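Local coordinates for protein hypothetical bacterial 6-phosphogluconolactonase (PDB 3SCY) that probably hydrolyses 6-phosphogluconolactone, as a putative bacterial lactonase built as a seven-bladed beta-propeller, at residues F34-G39 with T314-Y319; L92-M98 with D130-A136; A115-S121 with M154-V160; G210-H215 with L227-G232; R309-P315 with V355-F359. All blocks are in the same frame, centred on the assembly; numbering follows the deposited sequence.

Interaction 1. Residues F34-G39 with T314-Y319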
# COMPACT_ATOMS: atom_id res chain seq x y z
N PHE A 34 6.15 -0.83 -18.44
CA PHE A 34 6.69 0.49 -18.12
C PHE A 34 8.22 0.43 -18.17
O PHE A 34 8.82 -0.39 -17.46
CB PHE A 34 6.20 0.99 -16.73
CG PHE A 34 6.76 2.37 -16.42
CD1 PHE A 34 6.17 3.52 -16.94
CD2 PHE A 34 7.92 2.51 -15.65
CE1 PHE A 34 6.72 4.79 -16.69
CE2 PHE A 34 8.45 3.78 -15.39
CZ PHE A 34 7.85 4.91 -15.92
N ASN A 35 8.85 1.29 -18.99
CA ASN A 35 10.31 1.28 -19.08
C ASN A 35 10.90 2.21 -18.01
O ASN A 35 10.68 3.42 -18.07
CB ASN A 35 10.74 1.68 -20.49
CG ASN A 35 12.19 1.42 -20.74
OD1 ASN A 35 13.07 1.81 -19.96
ND2 ASN A 35 12.46 0.71 -21.82
N GLU A 36 11.62 1.64 -17.02
CA GLU A 36 12.18 2.43 -15.90
C GLU A 36 13.48 3.17 -16.29
O GLU A 36 14.09 3.79 -15.43
CB GLU A 36 12.38 1.59 -14.62
CG GLU A 36 13.39 0.45 -14.71
CD GLU A 36 13.90 -0.13 -13.40
OE1 GLU A 36 13.47 0.32 -12.32
OE2 GLU A 36 14.79 -1.01 -13.47
N GLU A 37 13.89 3.11 -17.56
CA GLU A 37 15.08 3.88 -18.00
C GLU A 37 14.63 5.05 -18.89
O GLU A 37 15.34 6.05 -19.00
CB GLU A 37 16.16 3.02 -18.70
CG GLU A 37 16.87 1.97 -17.83
CD GLU A 37 17.67 2.34 -16.59
OE1 GLU A 37 18.21 3.47 -16.53
OE2 GLU A 37 17.80 1.48 -15.69
N THR A 38 13.44 4.94 -19.53
CA THR A 38 12.93 5.98 -20.43
C THR A 38 11.58 6.62 -20.03
O THR A 38 11.27 7.71 -20.52
CB THR A 38 12.76 5.46 -21.86
OG1 THR A 38 11.72 4.49 -21.87
CG2 THR A 38 14.05 4.90 -22.45
N GLY A 39 10.78 5.92 -19.21
CA GLY A 39 9.48 6.45 -18.81
C GLY A 39 8.35 6.16 -19.77
O GLY A 39 7.22 6.58 -19.54
N THR A 314 10.22 3.32 -9.10
CA THR A 314 10.79 2.18 -9.83
C THR A 314 11.96 1.57 -9.04
O THR A 314 12.66 2.30 -8.32
CB THR A 314 11.21 2.61 -11.23
OG1 THR A 314 12.19 3.67 -11.15
CG2 THR A 314 10.01 3.00 -12.11
N PRO A 315 12.24 0.25 -9.22
CA PRO A 315 13.34 -0.38 -8.47
C PRO A 315 14.71 0.29 -8.67
O PRO A 315 15.52 0.29 -7.74
CB PRO A 315 13.36 -1.82 -9.00
CG PRO A 315 11.93 -2.07 -9.39
CD PRO A 315 11.47 -0.75 -9.99
N ASN A 316 14.97 0.90 -9.84
CA ASN A 316 16.24 1.57 -10.10
C ASN A 316 16.27 2.99 -9.50
O ASN A 316 17.27 3.69 -9.62
CB ASN A 316 16.56 1.60 -11.60
CG ASN A 316 15.71 2.51 -12.44
OD1 ASN A 316 14.73 3.11 -11.98
ND2 ASN A 316 15.99 2.55 -13.73
N GLY A 317 15.14 3.42 -8.91
CA GLY A 317 15.01 4.74 -8.28
C GLY A 317 14.87 5.90 -9.23
O GLY A 317 14.83 7.06 -8.79
N LYS A 318 14.81 5.64 -10.54
CA LYS A 318 14.81 6.73 -11.51
C LYS A 318 13.47 7.45 -11.66
O LYS A 318 13.46 8.64 -11.97
CB LYS A 318 15.30 6.25 -12.90
CG LYS A 318 15.33 7.33 -13.97
CD LYS A 318 15.98 6.87 -15.24
CE LYS A 318 16.07 8.04 -16.20
NZ LYS A 318 16.78 7.65 -17.44
N TYR A 319 12.34 6.73 -11.53
CA TYR A 319 11.04 7.38 -11.70
C TYR A 319 10.11 7.15 -10.51
O TYR A 319 10.19 6.13 -9.80
CB TYR A 319 10.32 6.87 -12.97
CG TYR A 319 11.04 7.18 -14.26
CD1 TYR A 319 11.01 8.47 -14.80
CD2 TYR A 319 11.73 6.20 -14.95
CE1 TYR A 319 11.68 8.77 -15.98
CE2 TYR A 319 12.41 6.49 -16.14
CZ TYR A 319 12.37 7.78 -16.65
OH TYR A 319 13.04 8.12 -17.82

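Interaction 2. Residues L92-M98 with D130-A136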
# COMPACT_ATOMS: atom_id res chain seq x y z
N LEU A 92 -9.06 -16.92 -10.63
CA LEU A 92 -9.10 -18.27 -10.10
C LEU A 92 -10.33 -18.41 -9.23
O LEU A 92 -11.11 -19.35 -9.41
CB LEU A 92 -7.83 -18.60 -9.30
CG LEU A 92 -6.49 -18.48 -10.06
CD1 LEU A 92 -5.34 -18.85 -9.12
CD2 LEU A 92 -6.44 -19.36 -11.29
N ASN A 93 -10.48 -17.49 -8.26
CA ASN A 93 -11.65 -17.48 -7.38
C ASN A 93 -11.70 -16.21 -6.56
O ASN A 93 -10.81 -15.37 -6.65
CB ASN A 93 -11.71 -18.73 -6.47
CG ASN A 93 -10.75 -18.76 -5.31
OD1 ASN A 93 -9.71 -18.09 -5.31
ND2 ASN A 93 -11.12 -19.48 -4.26
N THR A 94 -12.78 -16.08 -5.78
CA THR A 94 -13.05 -14.94 -4.91
C THR A 94 -13.52 -15.48 -3.56
O THR A 94 -14.15 -16.55 -3.51
CB THR A 94 -14.12 -14.03 -5.57
OG1 THR A 94 -13.78 -13.79 -6.94
CG2 THR A 94 -14.31 -12.70 -4.85
N GLN A 95 -13.21 -14.76 -2.47
CA GLN A 95 -13.67 -15.15 -1.14
C GLN A 95 -14.09 -13.90 -0.40
O GLN A 95 -13.42 -12.88 -0.52
CB GLN A 95 -12.62 -15.95 -0.34
CG GLN A 95 -12.16 -17.27 -0.96
CD GLN A 95 -13.15 -18.41 -0.82
OE1 GLN A 95 -14.29 -18.23 -0.36
NE2 GLN A 95 -12.74 -19.60 -1.22
N LYS A 96 -15.13 -13.99 0.42
CA LYS A 96 -15.66 -12.84 1.17
C LYS A 96 -14.78 -12.52 2.38
O LYS A 96 -14.27 -13.42 3.04
CB LYS A 96 -17.11 -13.14 1.60
CG LYS A 96 -18.06 -13.42 0.43
CD LYS A 96 -18.29 -12.21 -0.50
CE LYS A 96 -19.45 -12.41 -1.45
NZ LYS A 96 -19.15 -13.39 -2.53
N THR A 97 -14.59 -11.22 2.65
CA THR A 97 -13.78 -10.81 3.79
C THR A 97 -14.56 -10.83 5.08
O THR A 97 -13.94 -10.85 6.14
CB THR A 97 -13.26 -9.39 3.58
OG1 THR A 97 -14.36 -8.52 3.32
CG2 THR A 97 -12.27 -9.30 2.47
N MSE A 98 -15.91 -10.68 5.00
CA MSE A 98 -16.79 -10.58 6.17
C MSE A 98 -16.36 -9.36 7.03
O MSE A 98 -16.48 -9.35 8.25
CB MSE A 98 -16.84 -11.89 6.94
CG MSE A 98 -17.69 -12.93 6.18
SE MSE A 98 -17.32 -14.70 6.73
CE MSE A 98 -15.58 -14.88 6.01
N ASP A 130 -2.67 -24.31 -5.39
CA ASP A 130 -2.79 -23.81 -6.76
C ASP A 130 -2.78 -22.27 -6.81
O ASP A 130 -2.99 -21.71 -7.87
CB ASP A 130 -4.11 -24.33 -7.36
CG ASP A 130 -5.39 -23.93 -6.60
OD1 ASP A 130 -5.28 -23.38 -5.49
OD2 ASP A 130 -6.49 -24.28 -7.07
N GLY A 131 -2.60 -21.59 -5.66
CA GLY A 131 -2.60 -20.13 -5.63
C GLY A 131 -3.96 -19.50 -5.40
O GLY A 131 -4.08 -18.29 -5.18
N ALA A 132 -5.03 -20.31 -5.47
CA ALA A 132 -6.36 -19.79 -5.23
C ALA A 132 -6.58 -19.58 -3.72
O ALA A 132 -5.81 -20.10 -2.91
CB ALA A 132 -7.41 -20.74 -5.82
N LEU A 133 -7.61 -18.84 -3.35
CA LEU A 133 -7.86 -18.56 -1.94
C LEU A 133 -8.76 -19.58 -1.29
O LEU A 133 -9.77 -19.97 -1.86
CB LEU A 133 -8.52 -17.18 -1.76
CG LEU A 133 -7.73 -15.98 -2.17
CD1 LEU A 133 -8.68 -14.85 -2.53
CD2 LEU A 133 -6.83 -15.53 -1.08
N LEU A 134 -8.44 -19.94 -0.06
CA LEU A 134 -9.37 -20.71 0.73
C LEU A 134 -10.31 -19.72 1.42
O LEU A 134 -9.98 -18.54 1.57
CB LEU A 134 -8.65 -21.59 1.79
CG LEU A 134 -8.30 -23.00 1.38
CD1 LEU A 134 -7.14 -23.02 0.42
CD2 LEU A 134 -8.00 -23.86 2.60
N PRO A 135 -11.48 -20.15 1.87
CA PRO A 135 -12.36 -19.24 2.63
C PRO A 135 -11.64 -18.67 3.85
O PRO A 135 -10.71 -19.30 4.36
CB PRO A 135 -13.51 -20.14 3.07
CG PRO A 135 -13.52 -21.23 2.05
CD PRO A 135 -12.07 -21.49 1.76
N ALA A 136 -12.03 -17.48 4.31
CA ALA A 136 -11.35 -16.85 5.45
C ALA A 136 -11.16 -17.82 6.61
O ALA A 136 -12.08 -18.59 6.92
CB ALA A 136 -12.13 -15.65 5.91
O HOH W 1 -14.19 -16.22 3.12

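Interaction 3. Residues A115-S121 with M154-V160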
# COMPACT_ATOMS: atom_id res chain seq x y z
N ALA A 115 -6.91 -5.45 5.28
CA ALA A 115 -7.29 -4.39 6.20
C ALA A 115 -8.68 -3.95 5.79
O ALA A 115 -8.86 -3.42 4.68
CB ALA A 115 -6.31 -3.23 6.12
N ASN A 116 -9.69 -4.16 6.66
CA ASN A 116 -11.07 -3.83 6.32
C ASN A 116 -11.40 -2.50 6.95
O ASN A 116 -11.55 -2.40 8.17
CB ASN A 116 -12.03 -4.95 6.75
CG ASN A 116 -11.58 -6.31 6.30
OD1 ASN A 116 -11.02 -6.47 5.20
ND2 ASN A 116 -11.74 -7.29 7.16
N TYR A 117 -11.48 -1.47 6.10
CA TYR A 117 -11.66 -0.09 6.55
C TYR A 117 -12.96 0.12 7.30
O TYR A 117 -12.98 0.71 8.38
CB TYR A 117 -11.58 0.88 5.36
CG TYR A 117 -11.65 2.33 5.77
CD1 TYR A 117 -10.50 3.02 6.15
CD2 TYR A 117 -12.87 2.99 5.86
CE1 TYR A 117 -10.55 4.35 6.55
CE2 TYR A 117 -12.94 4.32 6.27
CZ TYR A 117 -11.77 4.99 6.61
OH TYR A 117 -11.82 6.31 7.01
N SER A 118 -14.06 -0.31 6.70
CA SER A 118 -15.36 -0.04 7.32
C SER A 118 -15.78 -1.14 8.29
O SER A 118 -16.55 -0.89 9.22
CB SER A 118 -16.42 0.17 6.25
OG SER A 118 -16.09 1.34 5.51
N GLY A 119 -15.21 -2.33 8.13
CA GLY A 119 -15.43 -3.43 9.05
C GLY A 119 -14.65 -3.24 10.34
O GLY A 119 -14.96 -3.89 11.33
N GLY A 120 -13.59 -2.41 10.30
CA GLY A 120 -12.70 -2.17 11.44
C GLY A 120 -12.16 -3.50 11.93
O GLY A 120 -12.29 -3.87 13.09
N SER A 121 -11.63 -4.28 10.98
CA SER A 121 -11.17 -5.63 11.22
C SER A 121 -10.11 -5.98 10.20
O SER A 121 -9.85 -5.21 9.25
CB SER A 121 -12.35 -6.60 11.10
OG SER A 121 -12.92 -6.53 9.80
N MSE A 154 -15.09 4.81 15.07
CA MSE A 154 -14.88 3.37 15.19
C MSE A 154 -13.52 2.99 14.63
O MSE A 154 -12.93 3.81 13.91
CB MSE A 154 -15.98 2.61 14.40
CG MSE A 154 -16.12 3.09 12.96
SE MSE A 154 -17.33 2.11 11.82
CE MSE A 154 -18.84 1.81 13.05
N PRO A 155 -13.04 1.75 14.83
CA PRO A 155 -11.78 1.36 14.17
C PRO A 155 -11.93 1.38 12.65
O PRO A 155 -13.01 1.12 12.11
CB PRO A 155 -11.51 -0.05 14.70
CG PRO A 155 -12.34 -0.15 15.95
CD PRO A 155 -13.57 0.63 15.64
N HIS A 156 -10.86 1.75 11.95
CA HIS A 156 -10.80 1.77 10.50
C HIS A 156 -9.45 1.21 10.14
O HIS A 156 -8.45 1.88 10.33
CB HIS A 156 -11.02 3.19 9.94
CG HIS A 156 -12.40 3.74 10.14
ND1 HIS A 156 -13.50 3.16 9.53
CD2 HIS A 156 -12.81 4.85 10.81
CE1 HIS A 156 -14.55 3.90 9.89
NE2 HIS A 156 -14.18 4.92 10.66
N LEU A 157 -9.41 -0.03 9.69
CA LEU A 157 -8.14 -0.69 9.41
C LEU A 157 -7.70 -0.37 8.00
O LEU A 157 -8.45 -0.56 7.05
CB LEU A 157 -8.29 -2.19 9.69
CG LEU A 157 -8.03 -2.63 11.15
CD1 LEU A 157 -6.54 -2.67 11.43
CD2 LEU A 157 -8.76 -1.74 12.18
N HIS A 158 -6.48 0.19 7.86
CA HIS A 158 -6.04 0.73 6.58
C HIS A 158 -4.77 0.16 6.02
O HIS A 158 -4.43 0.47 4.87
CB HIS A 158 -5.86 2.26 6.69
CG HIS A 158 -6.37 3.00 5.50
ND1 HIS A 158 -6.05 2.62 4.21
CD2 HIS A 158 -7.17 4.09 5.45
CE1 HIS A 158 -6.71 3.45 3.41
NE2 HIS A 158 -7.36 4.37 4.12
N CYS A 159 -4.05 -0.67 6.80
CA CYS A 159 -2.80 -1.22 6.36
C CYS A 159 -2.49 -2.44 7.18
O CYS A 159 -2.84 -2.49 8.35
CB CYS A 159 -1.68 -0.18 6.49
SG CYS A 159 -0.14 -0.62 5.65
N VAL A 160 -1.90 -3.46 6.55
CA VAL A 160 -1.41 -4.65 7.20
C VAL A 160 -0.02 -4.93 6.63
O VAL A 160 0.14 -5.02 5.41
CB VAL A 160 -2.35 -5.89 7.11
CG1 VAL A 160 -3.51 -5.76 8.09
CG2 VAL A 160 -2.85 -6.11 5.68
O HOH W 2 -15.51 -0.24 12.08

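Interaction 4. Residues G210-H215 with L227-G232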
# COMPACT_ATOMS: atom_id res chain seq x y z
N GLY A 210 -5.86 11.86 17.04
CA GLY A 210 -6.30 12.56 15.83
C GLY A 210 -5.37 12.38 14.64
O GLY A 210 -5.58 13.02 13.61
N SER A 211 -4.32 11.54 14.77
CA SER A 211 -3.38 11.34 13.66
C SER A 211 -4.03 10.61 12.48
O SER A 211 -3.82 11.02 11.33
CB SER A 211 -2.17 10.53 14.12
OG SER A 211 -1.36 11.24 15.04
N GLY A 212 -4.76 9.54 12.74
CA GLY A 212 -5.38 8.76 11.67
C GLY A 212 -4.35 7.94 10.89
O GLY A 212 -4.18 8.17 9.69
N PRO A 213 -3.65 6.98 11.56
CA PRO A 213 -2.61 6.18 10.86
C PRO A 213 -3.11 5.55 9.58
O PRO A 213 -4.17 4.94 9.58
CB PRO A 213 -2.26 5.07 11.88
CG PRO A 213 -2.66 5.59 13.17
CD PRO A 213 -3.77 6.58 12.98
N ARG A 214 -2.36 5.71 8.47
CA ARG A 214 -2.83 5.18 7.21
C ARG A 214 -1.89 4.08 6.74
O ARG A 214 -2.21 2.91 6.96
CB ARG A 214 -3.01 6.28 6.13
CG ARG A 214 -3.76 5.77 4.89
CD ARG A 214 -4.03 6.92 3.91
NE ARG A 214 -5.00 6.50 2.89
CZ ARG A 214 -4.68 5.83 1.78
NH1 ARG A 214 -3.41 5.57 1.49
NH2 ARG A 214 -5.63 5.45 0.93
N HIS A 215 -0.74 4.40 6.12
CA HIS A 215 0.16 3.38 5.60
C HIS A 215 1.48 3.38 6.31
O HIS A 215 1.96 4.43 6.73
CB HIS A 215 0.38 3.55 4.08
CG HIS A 215 -0.74 3.08 3.21
ND1 HIS A 215 -0.66 3.17 1.82
CD2 HIS A 215 -1.97 2.58 3.54
CE1 HIS A 215 -1.79 2.65 1.35
NE2 HIS A 215 -2.62 2.30 2.35
N LEU A 227 5.45 5.96 9.16
CA LEU A 227 4.01 5.96 9.07
C LEU A 227 3.49 7.27 8.52
O LEU A 227 3.94 8.32 8.97
CB LEU A 227 3.44 5.74 10.49
CG LEU A 227 1.94 5.93 10.71
CD1 LEU A 227 1.14 4.81 10.05
CD2 LEU A 227 1.61 6.01 12.22
N ILE A 228 2.53 7.20 7.59
CA ILE A 228 1.86 8.38 7.08
C ILE A 228 0.48 8.42 7.74
O ILE A 228 -0.26 7.43 7.69
CB ILE A 228 1.79 8.51 5.53
CG1 ILE A 228 1.21 9.89 5.14
CG2 ILE A 228 1.00 7.34 4.86
CD1 ILE A 228 1.37 10.29 3.72
N ASN A 229 0.15 9.58 8.35
CA ASN A 229 -1.10 9.80 9.05
C ASN A 229 -2.02 10.60 8.17
O ASN A 229 -1.68 11.74 7.82
CB ASN A 229 -0.84 10.49 10.38
CG ASN A 229 -0.12 9.58 11.33
OD1 ASN A 229 -0.61 8.52 11.69
ND2 ASN A 229 1.08 9.97 11.74
N GLU A 230 -3.18 10.02 7.82
CA GLU A 230 -4.12 10.68 6.91
C GLU A 230 -4.66 11.99 7.47
O GLU A 230 -4.67 12.99 6.76
CB GLU A 230 -5.29 9.75 6.56
CG GLU A 230 -6.33 10.40 5.66
CD GLU A 230 -7.32 9.44 5.04
OE1 GLU A 230 -6.92 8.32 4.67
OE2 GLU A 230 -8.49 9.85 4.83
N ILE A 231 -5.17 11.97 8.71
CA ILE A 231 -5.84 13.13 9.27
C ILE A 231 -4.86 14.18 9.76
O ILE A 231 -5.04 15.37 9.48
CB ILE A 231 -6.80 12.70 10.39
CG1 ILE A 231 -7.76 11.59 9.92
CG2 ILE A 231 -7.59 13.92 10.93
CD1 ILE A 231 -8.55 10.89 11.10
N GLY A 232 -3.86 13.75 10.50
CA GLY A 232 -2.85 14.65 11.04
C GLY A 232 -1.92 15.22 9.99
O GLY A 232 -1.35 16.30 10.20
O HOH W 3 -7.86 7.06 2.56

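Interaction 5. Residues R309-P315 with V355-F359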
# COMPACT_ATOMS: atom_id res chain seq x y z
N ARG A 309 -3.76 9.27 -4.24
CA ARG A 309 -3.96 8.31 -3.14
C ARG A 309 -2.83 7.23 -3.05
O ARG A 309 -2.61 6.62 -2.00
CB ARG A 309 -5.32 7.62 -3.38
CG ARG A 309 -5.65 6.42 -2.50
CD ARG A 309 -7.13 6.03 -2.69
NE ARG A 309 -7.41 4.74 -2.04
CZ ARG A 309 -8.22 4.57 -1.00
NH1 ARG A 309 -8.88 5.61 -0.48
NH2 ARG A 309 -8.38 3.36 -0.46
N ASN A 310 -2.13 7.01 -4.18
CA ASN A 310 -1.10 5.99 -4.27
C ASN A 310 -0.04 6.40 -5.25
O ASN A 310 -0.33 7.08 -6.23
CB ASN A 310 -1.78 4.68 -4.75
CG ASN A 310 -0.82 3.52 -4.90
OD1 ASN A 310 -0.18 3.34 -5.94
ND2 ASN A 310 -0.61 2.79 -3.83
N PHE A 311 1.21 5.99 -4.99
CA PHE A 311 2.27 6.21 -5.94
C PHE A 311 3.28 5.08 -5.76
O PHE A 311 3.11 4.23 -4.89
CB PHE A 311 2.90 7.63 -5.81
CG PHE A 311 3.63 7.93 -4.54
CD1 PHE A 311 2.95 8.40 -3.41
CD2 PHE A 311 5.02 7.80 -4.46
CE1 PHE A 311 3.64 8.67 -2.23
CE2 PHE A 311 5.70 8.06 -3.27
CZ PHE A 311 5.00 8.50 -2.16
N ILE A 312 4.32 5.05 -6.61
CA ILE A 312 5.34 4.01 -6.54
C ILE A 312 6.63 4.57 -7.11
O ILE A 312 6.60 5.47 -7.96
CB ILE A 312 4.87 2.74 -7.29
CG1 ILE A 312 5.76 1.52 -6.97
CG2 ILE A 312 4.73 2.99 -8.82
CD1 ILE A 312 5.10 0.18 -7.39
N ILE A 313 7.78 4.03 -6.65
CA ILE A 313 9.10 4.37 -7.19
C ILE A 313 9.62 3.12 -7.93
O ILE A 313 9.51 2.00 -7.41
CB ILE A 313 10.06 4.84 -6.07
CG1 ILE A 313 9.46 6.07 -5.35
CG2 ILE A 313 11.46 5.15 -6.64
CD1 ILE A 313 10.23 6.54 -4.14
N THR A 314 10.22 3.32 -9.10
CA THR A 314 10.79 2.18 -9.83
C THR A 314 11.96 1.57 -9.04
O THR A 314 12.66 2.30 -8.32
CB THR A 314 11.21 2.61 -11.23
OG1 THR A 314 12.19 3.67 -11.15
CG2 THR A 314 10.01 3.00 -12.11
N PRO A 315 12.24 0.25 -9.22
CA PRO A 315 13.34 -0.38 -8.47
C PRO A 315 14.71 0.29 -8.67
O PRO A 315 15.52 0.29 -7.74
CB PRO A 315 13.36 -1.82 -9.00
CG PRO A 315 11.93 -2.07 -9.39
CD PRO A 315 11.47 -0.75 -9.99
N VAL A 355 -5.91 3.97 -8.46
CA VAL A 355 -5.65 4.13 -7.02
C VAL A 355 -4.62 3.13 -6.48
O VAL A 355 -4.39 3.12 -5.27
CB VAL A 355 -6.98 4.06 -6.18
CG1 VAL A 355 -7.89 5.27 -6.45
CG2 VAL A 355 -7.75 2.76 -6.43
N CYS A 356 -4.00 2.27 -7.32
CA CYS A 356 -3.00 1.35 -6.80
C CYS A 356 -2.06 0.99 -7.90
O CYS A 356 -2.52 0.55 -8.94
CB CYS A 356 -3.62 0.11 -6.19
SG CYS A 356 -2.41 -0.99 -5.43
N LEU A 357 -0.75 1.18 -7.69
CA LEU A 357 0.28 0.85 -8.64
C LEU A 357 1.21 -0.17 -8.04
O LEU A 357 1.67 0.01 -6.91
CB LEU A 357 1.10 2.09 -9.03
CG LEU A 357 0.30 3.33 -9.47
CD1 LEU A 357 1.24 4.50 -9.78
CD2 LEU A 357 -0.55 3.02 -10.69
N LYS A 358 1.48 -1.24 -8.79
CA LYS A 358 2.44 -2.25 -8.37
C LYS A 358 3.28 -2.70 -9.53
O LYS A 358 2.81 -2.65 -10.66
CB LYS A 358 1.74 -3.49 -7.76
CG LYS A 358 1.00 -3.22 -6.44
CD LYS A 358 1.93 -2.96 -5.26
CE LYS A 358 1.11 -2.59 -4.06
NZ LYS A 358 1.95 -2.53 -2.83
N PHE A 359 4.53 -3.13 -9.26
CA PHE A 359 5.38 -3.67 -10.33
C PHE A 359 5.69 -5.12 -10.08
O PHE A 359 5.78 -5.56 -8.94
CB PHE A 359 6.74 -2.93 -10.43
CG PHE A 359 6.67 -1.50 -10.90
CD1 PHE A 359 6.09 -1.18 -12.13
CD2 PHE A 359 7.26 -0.47 -10.16
CE1 PHE A 359 6.04 0.14 -12.57
CE2 PHE A 359 7.22 0.85 -10.60
CZ PHE A 359 6.63 1.15 -11.82
O HOH W 4 -5.80 2.53 -3.03
O HOH W 5 2.36 1.54 -4.70

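Interaction 1. Residues F34-G39 with T314-Y319
The Y319 ring packs one face against the turn at G39, with G39 CA 4.2 Å from its centroid, a CH-pi contact. F34 turns its edge toward the face of the same tyrosine in an offset edge-to-face pair (centroids 5.9 Å apart, planes at 89°), and F34 CE2 also meets T314 CG2 at 3.7 Å. These residues belong to neighbouring propeller blades. F34-G39 ends strand 28-35 and turns toward strand 41-48, whereas T314-Y319 is the tight connection between strands 310-313 and 319-324, with a type I turn from T314 to G317. N316 reads the opposing turn through both backbone and side chain: N316 ND2 donates to E36 O (2.8 Å), N316 N donates to E36 OE1 (3.0 Å), and a weak bond runs from N316 ND2 to E37 OE2 (2.9 Å). Its other amide atom, N316 OD1, is held at home, accepting from T314 OG1 (2.7 Å) and, as an Asx turn, from K318 N (2.9 Å). The fully extended K318 chain passes E36 O and delivers NZ to E37 O at 2.7 Å. An Asx turn in the other segment, N35 OD1 to E37 N (2.8 Å), shapes the loop that receives it.

Interaction 2. Residues L92-M98 with D130-A136
Q95 and L133 bury more surface here than any other residues of the two segments. The Q95 side chain folds over the opposing backbone, and Q95 NE2 donates to L133 O (3.1 Å). Q95 CG packs 3.7 Å from L133 CB. L133 O takes a second bond from N93 ND2 (2.8 Å), and L133 N donates to N93 OD1 (3.0 Å), so the N93 amide pairs with both the N-H and the C=O of one residue. The two segments run almost the same way, 9° apart end to end, yet no direct backbone-to-backbone hydrogen bond links them; asparagine and glutamine side chains bridge the gap from the outermost strand of a propeller blade. L92 extends the contact at one end, with CB 4.1 Å from A132 CB and CD1 4.0 Å from G131 C. At the other end the selenomethionine M98 sets CE 3.5 Å from A136 CB, and a water links K96 O to A136 N, 2.8 Å from each. The segment L92-M98 lies on strand 88-96, the outer edge of its four-stranded sheet, and D130-A136 is the loop leading into strand 138-141, the outer edge of the next. L133 fills the cleft between these blades, touching V77 and Y65 of one sheet and F125 and I112 of the other.

Interaction 3. Residues A115-S121 with M154-V160
Aromatic contacts dominate one side of this buried junction. The Y117 ring lies in an offset stack with that of H156 (centroids 4.4 Å apart, planes at 17°), and H156 CB adds a CH-pi contact 3.8 Å from the Y117 centroid. Y117 then turns its edge toward the face of H158, centroids 5.2 Å apart, completing a three-ring cluster; its hydroxyl is bonded to R151. One direct hydrogen bond crosses the segments, H156 ND1 to Y117 O (2.8 Å), backed by a CA-H...O contact from H156 CA to the same Y117 O (3.2 Å). Water connects S118 O (3.1 Å) with P155 O (2.8 Å). In the propeller, A115-S121 is the hairpin turn between strands 111-116 and 121-126 of one blade, closed by a G1 beta bulge at G120 and S121 facing N116, while M154-V160 enters the innermost strand, 157-162, of the next. G120 must stay bare, since a CB there would fall 2.6 Å from P155 O. Apolar packing fills the rest: A115 CB meets L157 CB (4.2 Å) and V160 CG1 (4.3 Å). H158 NE2 is hydrogen-bonded to an unidentified bound molecule, probably from the crystallisation liquor, which may mark a pocket.

Interaction 4. Residues G210-H215 with L227-G232
G210 places its O 3.5 Å from I231 CB. S211 O then receives the backbone of the opposite turn, accepting from G232 N (2.9 Å) and weakly from I231 N (3.1 Å). At G212, whose positive phi suits glycine and where a CB would clash with I231 CG1, O accepts from E230 N (2.8 Å). P213 faces N229 as an antiparallel non-hydrogen-bonded pair, CA atoms 4.3 Å apart, and P213 CB rests on L227 CD1 (3.9 Å). R214 and H215 face I228 in a classic beta bulge: R214 N donates to I228 O at 2.8 Å and H215 N weakly at 3.4 Å. R214 NE makes a salt bridge to E230 OE1 (3.2 Å), and a water joins these atoms, 2.9 Å from R214 NE and 2.6 Å from E230 OE1. R214 NH1 binds G262 O, and E230 has further salt bridges to R151 and R278. H215 O accepts from I228 N (3.0 Å). The segments form the open end of hairpin 213-218/224-229, the innermost two strands of their blade, with R214 and H215 touching H158 and C159 of strand 157-162 on one flank and H215 and I228 touching I264 of strand 261-266 on the other.

Interaction 5. Residues R309-P315 with V355-F359
The innermost strands of two adjacent propeller blades, 310-313 and 354-360, run side by side near the centre of the molecule; the axes of 310-313 and 355-359 come within 5.8 Å, at 17°. They join through side chains and water. N310 OD1 takes the single direct hydrogen bond, from L357 N (2.8 Å). One water lies 2.8 Å from both F311 O and L357 O, with a weak bond from N310 ND2 (3.3 Å); another accepts from R309 NE (2.9 Å) and sits 2.7 Å from V355 O. Further along, I312 wedges between L357 and F359, with I312 CG2 3.7 Å from L357 CB and I312 CD1 3.6 Å from F359 CD2; T314 CG2 (3.8 Å from F359 CE2) extends this apolar seam. R309 NH2 also binds an unidentified molecule, probably from the crystallisation liquor. Strand 354-360 closes the ring Velcro-fashion by pairing with 13-20; here it packs on the preceding blade's inner strand, as neighbouring blades do round a propeller axis.

From the N terminus, F34-G39 is reached first, but interaction 1 closes only at T314-Y319, enclosing interactions 2, 3 and 4 in its long loop. Interactions 2 and 3 cross, because A115-S121 precedes D130-A136; each ties one blade to the next, and they touch through T97 and N116. Interaction 4 follows in series and closes a short hairpin within a single blade. Interaction 5 comes last and crosses interaction 1, sharing T314 and P315, so together they bind the blade starting at strand 310-313 to the one made from both chain termini. Toward the axis, H158, R214 and R309 bring interactions 3, 4 and 5 into mutual contact.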